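Local coordinates for translocator protein bipD (Burkholderia pseudomallei, PDB 3NFT) that is required for epithelial-cell invasion and intracellular survival, and probably regulates the secretion of type III effectors and their insertion into the target cell membrane, at residues Ala245-Gln248 / Ala249-Ala253; Lys227-Lys230 / Met231-Leu235. One frame throughout, in Å; residues are numbered along the deposited sequence.

Contact 1. Residues Ala245-Gln248 / Ala249-Ala253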
ATOM      1  N   ALA A 245     -42.505 -45.419  -5.438  1.00 13.24           N
ATOM      2  CA  ALA A 245     -42.518 -44.512  -4.298  1.00 13.24           C
ATOM      3  C   ALA A 245     -41.194 -44.553  -3.532  1.00 12.50           C
ATOM      4  O   ALA A 245     -40.660 -43.515  -3.168  1.00 12.64           O
ATOM      5  CB  ALA A 245     -43.689 -44.782  -3.380  1.00 14.26           C
ATOM      6  N   ARG A 246     -40.650 -45.749  -3.313  1.00 12.04           N
ATOM      7  CA  ARG A 246     -39.354 -45.849  -2.622  1.00 11.61           C
ATOM      8  C   ARG A 246     -38.219 -45.267  -3.477  1.00 11.36           C
ATOM      9  O   ARG A 246     -37.287 -44.622  -2.965  1.00 12.04           O
ATOM     10  CB  ARG A 246     -39.050 -47.287  -2.228  1.00 12.77           C
ATOM     11  CG  ARG A 246     -39.740 -47.684  -0.954  1.00 15.34           C
ATOM     12  CD  ARG A 246     -39.260 -49.053  -0.476  1.00 18.29           C
ATOM     13  NE  ARG A 246     -39.960 -49.545   0.721  1.00 18.91           N
ATOM     14  CZ  ARG A 246     -41.105 -50.223   0.705  1.00 20.01           C
ATOM     15  NH1 ARG A 246     -41.731 -50.483  -0.438  1.00 20.58           N
ATOM     16  NH2 ARG A 246     -41.642 -50.644   1.851  1.00 20.57           N
ATOM     17  N   TYR A 247     -38.278 -45.461  -4.786  1.00 11.34           N
ATOM     18  CA  TYR A 247     -37.267 -44.874  -5.652  1.00 11.15           C
ATOM     19  C   TYR A 247     -37.318 -43.347  -5.539  1.00 10.72           C
ATOM     20  O   TYR A 247     -36.302 -42.675  -5.441  1.00 11.53           O
ATOM     21  CB  TYR A 247     -37.476 -45.318  -7.103  1.00 11.23           C
ATOM     22  CG  TYR A 247     -36.560 -44.576  -8.035  1.00  9.87           C
ATOM     23  CD1 TYR A 247     -37.005 -43.445  -8.723  1.00 11.07           C
ATOM     24  CD2 TYR A 247     -35.231 -44.957  -8.184  1.00 11.25           C
ATOM     25  CE1 TYR A 247     -36.166 -42.756  -9.547  1.00 11.62           C
ATOM     26  CE2 TYR A 247     -34.378 -44.269  -9.012  1.00 11.42           C
ATOM     27  CZ  TYR A 247     -34.837 -43.151  -9.690  1.00 11.32           C
ATOM     28  OH  TYR A 247     -33.963 -42.456 -10.526  1.00 13.29           O
ATOM     29  N   GLN A 248     -38.525 -42.796  -5.547  1.00 11.81           N
ATOM     30  CA  GLN A 248     -38.676 -41.355  -5.509  1.00 13.00           C
ATOM     31  C   GLN A 248     -38.182 -40.773  -4.196  1.00 12.39           C
ATOM     32  O   GLN A 248     -37.627 -39.693  -4.176  1.00 11.87           O
ATOM     33  CB  GLN A 248     -40.135 -40.957  -5.783  1.00 13.73           C
ATOM     34  CG  GLN A 248     -40.499 -41.207  -7.247  1.00 15.49           C
ATOM     35  CD  GLN A 248     -41.924 -40.800  -7.630  1.00 20.19           C
ATOM     36  OE1 GLN A 248     -42.814 -40.700  -6.783  1.00 23.62           O
ATOM     37  NE2 GLN A 248     -42.148 -40.610  -8.925  1.00 21.92           N
ATOM     38  N   ALA A 249     -38.388 -41.507  -3.094  1.00 12.06           N
ATOM     39  CA  ALA A 249     -37.869 -41.066  -1.814  1.00 12.38           C
ATOM     40  C   ALA A 249     -36.347 -40.992  -1.850  1.00 11.52           C
ATOM     41  O   ALA A 249     -35.749 -40.036  -1.324  1.00 12.65           O
ATOM     42  CB  ALA A 249     -38.298 -42.006  -0.698  1.00 12.41           C
ATOM     43  N   TRP A 250     -35.711 -42.011  -2.431  1.00 11.24           N
ATOM     44  CA  TRP A 250     -34.266 -42.022  -2.561  1.00 11.58           C
ATOM     45  C   TRP A 250     -33.792 -40.867  -3.469  1.00 11.46           C
ATOM     46  O   TRP A 250     -32.861 -40.138  -3.152  1.00 11.97           O
ATOM     47  CB  TRP A 250     -33.757 -43.381  -3.087  1.00 11.38           C
ATOM     48  CG  TRP A 250     -32.323 -43.240  -3.500  1.00 10.32           C
ATOM     49  CD1 TRP A 250     -31.227 -43.193  -2.677  1.00 10.75           C
ATOM     50  CD2 TRP A 250     -31.837 -42.944  -4.822  1.00  9.73           C
ATOM     51  NE1 TRP A 250     -30.097 -42.963  -3.417  1.00 12.26           N
ATOM     52  CE2 TRP A 250     -30.439 -42.799  -4.733  1.00 10.88           C
ATOM     53  CE3 TRP A 250     -32.449 -42.843  -6.068  1.00 11.97           C
ATOM     54  CZ2 TRP A 250     -29.647 -42.509  -5.845  1.00 11.31           C
ATOM     55  CZ3 TRP A 250     -31.667 -42.566  -7.173  1.00 11.51           C
ATOM     56  CH2 TRP A 250     -30.288 -42.394  -7.059  1.00 10.55           C
ATOM     57  N   ASN A 251     -34.469 -40.702  -4.600  1.00 11.19           N
ATOM     58  CA  ASN A 251     -34.121 -39.664  -5.582  1.00 12.20           C
ATOM     59  C   ASN A 251     -34.220 -38.293  -4.935  1.00 11.56           C
ATOM     60  O   ASN A 251     -33.387 -37.432  -5.140  1.00 12.34           O
ATOM     61  CB  ASN A 251     -35.062 -39.775  -6.784  1.00 13.33           C
ATOM     62  CG  ASN A 251     -34.616 -38.981  -7.992  1.00 17.21           C
ATOM     63  OD1 ASN A 251     -33.475 -38.508  -8.077  1.00 22.54           O
ATOM     64  ND2 ASN A 251     -35.511 -38.878  -8.972  1.00 17.94           N
ATOM     65  N   THR A 252     -35.246 -38.104  -4.107  1.00 12.14           N
ATOM     66  CA  THR A 252     -35.412 -36.830  -3.424  1.00 12.74           C
ATOM     67  C   THR A 252     -34.251 -36.560  -2.473  1.00 12.18           C
ATOM     68  O   THR A 252     -33.726 -35.451  -2.416  1.00 12.70           O
ATOM     69  CB  THR A 252     -36.764 -36.760  -2.710  1.00 13.58           C
ATOM     70  OG1 THR A 252     -37.807 -36.823  -3.705  1.00 15.25           O
ATOM     71  CG2 THR A 252     -36.896 -35.483  -1.874  1.00 14.39           C
ATOM     72  N   ALA A 253     -33.839 -37.575  -1.717  1.00 12.23           N
ATOM     73  CA  ALA A 253     -32.696 -37.390  -0.840  1.00 12.39           C
ATOM     74  C   ALA A 253     -31.432 -37.088  -1.626  1.00 12.41           C
ATOM     75  O   ALA A 253     -30.653 -36.219  -1.249  1.00 12.48           O
ATOM     76  CB  ALA A 253     -32.497 -38.618   0.033  1.00 12.27           C
TER
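The carbonyl oxygen of Gln-248 is gripped twice by one residue, Thr-252, a turn further along the helix. The backbone N of Thr-252 supplies the usual helical bond, and its hydroxyl donates a second one, with OG1 2.9 Å from Gln-248 O. The two donors reach the oxygen from opposite faces of its carbonyl plane. The threonine torsion makes this possible: OG1 stands beside the backbone N and anti to the carbonyl carbon (chi1 -64°), a setting that tips the hydroxyl back toward the preceding turn. Such back-bonding is a familiar way for serine and threonine to satisfy a hydroxyl within a helix.

A different face of the same helix carries the aromatic part of the contact. Tyr-247 and Trp-250 meet at an oblique angle, with ring centroids 5.6 Å apart and planes at 49°. The touch is made by the outer corners of the rings, Tyr-247 CE2 lying 3.7 Å from Trp-250 CZ3. Asn-251 brings its amide obliquely to the CE1 corner of the phenol, on the same side of the ring plane as the indole, with its ND2 4.0 Å from Tyr-247 CE1 and the amide and ring planes 44° apart. The backbone beneath is firmly bonded, Asn-251 N to Tyr-247 O being 2.8 Å long.

Both aromatic residues are buried, and their polar atoms find partners outside the segment: Tyr-247 OH bonds to Pro-60 O, and the indole NE1 has its partner in Ser-234. This opening part of helix 244-295, within a predicted coiled coil, packs Tyr-247 against Leu-59 of a loop and against Met-173 of strand 172-175, while Trp-250 meets Ile-175 of that strand and the rings of Trp-242 and Phe-254.

Contact 2. Residues Lys227-Lys230 / Met231-Leu235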
ATOM      1  N   LYS A 227     -20.935 -34.013   1.127  1.00 12.72           N
ATOM      2  CA  LYS A 227     -22.154 -34.235   0.338  1.00 12.53           C
ATOM      3  C   LYS A 227     -22.003 -35.476  -0.551  1.00 12.13           C
ATOM      4  O   LYS A 227     -22.944 -36.238  -0.718  1.00 12.24           O
ATOM      5  CB  LYS A 227     -22.506 -32.988  -0.499  1.00 12.12           C
ATOM      6  CG  LYS A 227     -23.016 -31.840   0.349  1.00 14.85           C
ATOM      7  CD  LYS A 227     -22.055 -30.702   0.527  1.00 16.66           C
ATOM      8  CE  LYS A 227     -22.535 -29.706   1.588  1.00 17.67           C
ATOM      9  NZ  LYS A 227     -21.757 -28.422   1.698  1.00 18.64           N
ATOM     10  N   LEU A 228     -20.819 -35.670  -1.131  1.00 10.84           N
ATOM     11  CA  LEU A 228     -20.581 -36.862  -1.936  1.00 11.41           C
ATOM     12  C   LEU A 228     -20.690 -38.134  -1.100  1.00 11.36           C
ATOM     13  O   LEU A 228     -21.197 -39.137  -1.569  1.00 12.30           O
ATOM     14  CB  LEU A 228     -19.217 -36.790  -2.610  1.00 11.39           C
ATOM     15  CG  LEU A 228     -19.081 -35.787  -3.764  1.00 11.16           C
ATOM     16  CD1 LEU A 228     -17.617 -35.619  -4.165  1.00 13.40           C
ATOM     17  CD2 LEU A 228     -19.992 -36.194  -4.916  1.00 14.42           C
ATOM     18  N   ILE A 229     -20.170 -38.084   0.126  1.00 11.86           N
ATOM     19  CA  ILE A 229     -20.302 -39.207   1.074  1.00 13.15           C
ATOM     20  C   ILE A 229     -21.766 -39.515   1.383  1.00 13.20           C
ATOM     21  O   ILE A 229     -22.187 -40.666   1.358  1.00 14.17           O
ATOM     22  CB  ILE A 229     -19.520 -38.899   2.344  1.00 13.54           C
ATOM     23  CG1 ILE A 229     -18.025 -38.964   2.027  1.00 15.15           C
ATOM     24  CG2 ILE A 229     -19.957 -39.876   3.468  1.00 15.14           C
ATOM     25  CD1 ILE A 229     -17.104 -38.475   3.169  1.00 15.65           C
ATOM     26  N   LYS A 230     -22.558 -38.481   1.608  1.00 13.78           N
ATOM     27  CA  LYS A 230     -23.984 -38.659   1.890  1.00 13.73           C
ATOM     28  C   LYS A 230     -24.679 -39.272   0.677  1.00 12.37           C
ATOM     29  O   LYS A 230     -25.502 -40.165   0.811  1.00 13.96           O
ATOM     30  CB  LYS A 230     -24.660 -37.355   2.356  1.00 15.61           C
ATOM     31  CG  LYS A 230     -24.312 -36.992   3.784  1.00 19.92           C
ATOM     32  CD  LYS A 230     -24.818 -35.651   4.195  1.00 25.41           C
ATOM     33  CE  LYS A 230     -24.290 -35.265   5.586  1.00 28.76           C
ATOM     34  NZ  LYS A 230     -24.391 -36.370   6.573  1.00 32.27           N
ATOM     35  N   MET A 231     -24.321 -38.803  -0.526  1.00 11.83           N
ATOM     36  CA  MET A 231     -24.851 -39.398  -1.760  1.00 11.04           C
ATOM     37  C   MET A 231     -24.458 -40.877  -1.878  1.00 11.32           C
ATOM     38  O   MET A 231     -25.291 -41.742  -2.108  1.00 12.00           O
ATOM     39  CB  MET A 231     -24.327 -38.620  -2.965  1.00 12.28           C
ATOM     40  CG  MET A 231     -24.954 -37.270  -3.188  1.00 14.22           C
ATOM     41  SD  MET A 231     -24.062 -36.465  -4.543  1.00 21.21           S
ATOM     42  CE  MET A 231     -25.321 -35.492  -5.291  1.00 21.40           C
ATOM     43  N   ARG A 232     -23.180 -41.149  -1.674  1.00 11.37           N
ATOM     44  CA  ARG A 232     -22.690 -42.535  -1.706  1.00 11.94           C
ATOM     45  C   ARG A 232     -23.428 -43.431  -0.703  1.00 12.89           C
ATOM     46  O   ARG A 232     -23.885 -44.544  -1.035  1.00 13.17           O
ATOM     47  CB  ARG A 232     -21.183 -42.584  -1.423  1.00 12.46           C
ATOM     48  CG  ARG A 232     -20.526 -43.913  -1.713  1.00 13.52           C
ATOM     49  CD  ARG A 232     -19.142 -43.987  -1.043  1.00 17.68           C
ATOM     50  NE  ARG A 232     -19.299 -43.832   0.404  1.00 22.61           N
ATOM     51  CZ  ARG A 232     -18.385 -43.349   1.247  1.00 24.50           C
ATOM     52  NH1 ARG A 232     -17.193 -42.943   0.815  1.00 23.42           N
ATOM     53  NH2 ARG A 232     -18.694 -43.230   2.535  1.00 24.19           N
ATOM     54  N   ASP A 233     -23.534 -42.958   0.535  1.00 15.75           N
ATOM     55  CA  ASP A 233     -24.153 -43.761   1.599  1.00 16.19           C
ATOM     56  C   ASP A 233     -25.664 -43.929   1.465  1.00 16.21           C
ATOM     57  O   ASP A 233     -26.251 -44.799   2.123  1.00 18.38           O
ATOM     58  CB  ASP A 233     -23.866 -43.151   2.963  1.00 17.54           C
ATOM     59  CG  ASP A 233     -22.421 -43.230   3.353  1.00 18.93           C
ATOM     60  OD1 ASP A 233     -22.084 -42.517   4.326  1.00 22.20           O
ATOM     61  OD2 ASP A 233     -21.614 -43.972   2.721  1.00 21.50           O
ATOM     62  N   SER A 234     -26.297 -43.151   0.586  1.00 14.26           N
ATOM     63  CA  SER A 234     -27.730 -43.284   0.348  1.00 13.78           C
ATOM     64  C   SER A 234     -28.095 -44.493  -0.511  1.00 13.43           C
ATOM     65  O   SER A 234     -29.261 -44.871  -0.581  1.00 14.79           O
ATOM     66  CB  SER A 234     -28.306 -42.017  -0.307  1.00 13.45           C
ATOM     67  OG  SER A 234     -27.914 -41.914  -1.676  1.00 13.61           O
ATOM     68  N   LEU A 235     -27.113 -45.042  -1.220  1.00 13.40           N
ATOM     69  CA  LEU A 235     -27.381 -46.006  -2.283  1.00 12.59           C
ATOM     70  C   LEU A 235     -27.594 -47.414  -1.745  1.00 12.11           C
ATOM     71  O   LEU A 235     -26.920 -47.840  -0.786  1.00 13.64           O
ATOM     72  CB  LEU A 235     -26.238 -46.033  -3.267  1.00 13.08           C
ATOM     73  CG  LEU A 235     -26.209 -44.798  -4.166  1.00 13.89           C
ATOM     74  CD1 LEU A 235     -24.807 -44.549  -4.656  1.00 16.46           C
ATOM     75  CD2 LEU A 235     -27.269 -44.972  -5.310  1.00 16.24           C
TER
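Met-231 and Leu-228 form the tightly packed side of this short helix, both buried. Their side chains pass at a slant, Leu-228 CD2 resting 4.1 Å from Met-231 SD. Met-231 also lays its CG 3.3 Å from Lys-227 O, the carbonyl that its own backbone N binds. Leu-228 packs on Tyr-150 and Val-154 of helix 121-160 and Val-187 of helix 177-189, and Met-231 on Met-158 and Gln-257.

The other side is looser and more polar. Ile-229 lies alongside Arg-232 and Asp-233, its CG2 branch 3.5 Å from Asp-233 OD1 and 3.7 Å from Arg-232 NH2. The guanidinium turns its edge to the exposed aspartate: NE and NH2 both bind Asp-233 OD2, NH2 at 3.0 Å from the syn side but 25° out of the carboxylate plane, the more distant NE from above the same face. A bend at chi3 (60°) in an otherwise extended arginine chain brings that edge round.

Further along, Met-231 O accepts from both Ser-234 OG, at 2.7 Å, and Ser-234 N, whose bond to Lys-230 O is weak. The chemistry implies a divided helix: apolar packing joins it to neighbouring helices, with polar ties from Lys-227 to Asp-264 and Arg-232 to Gln-185, while its internal salt bridge fixes the guanidinium against Asp-233 and would probably favour both charged forms.

Contact 2 comes first along the chain, on helix 226-233, and contact 1 follows at the start of helix 244-295, with strand 240-243 between them. Their centres are about 14 Å apart, on the same side of the chain's centre, yet they touch directly: Trp-250 NE1 lies 3.0 Å from Ser-234 OG, a probable hydrogen bond, and Trp-250 CZ2 packs on Leu-235 CD2. The tryptophan of the long helix therefore meets the later part of segment 231-235, and through this touch the pair illustrates how a small helix is docked on the long helix of the predicted coiled coil. All four segments belong to the region characteristic of type III secretion tip proteins.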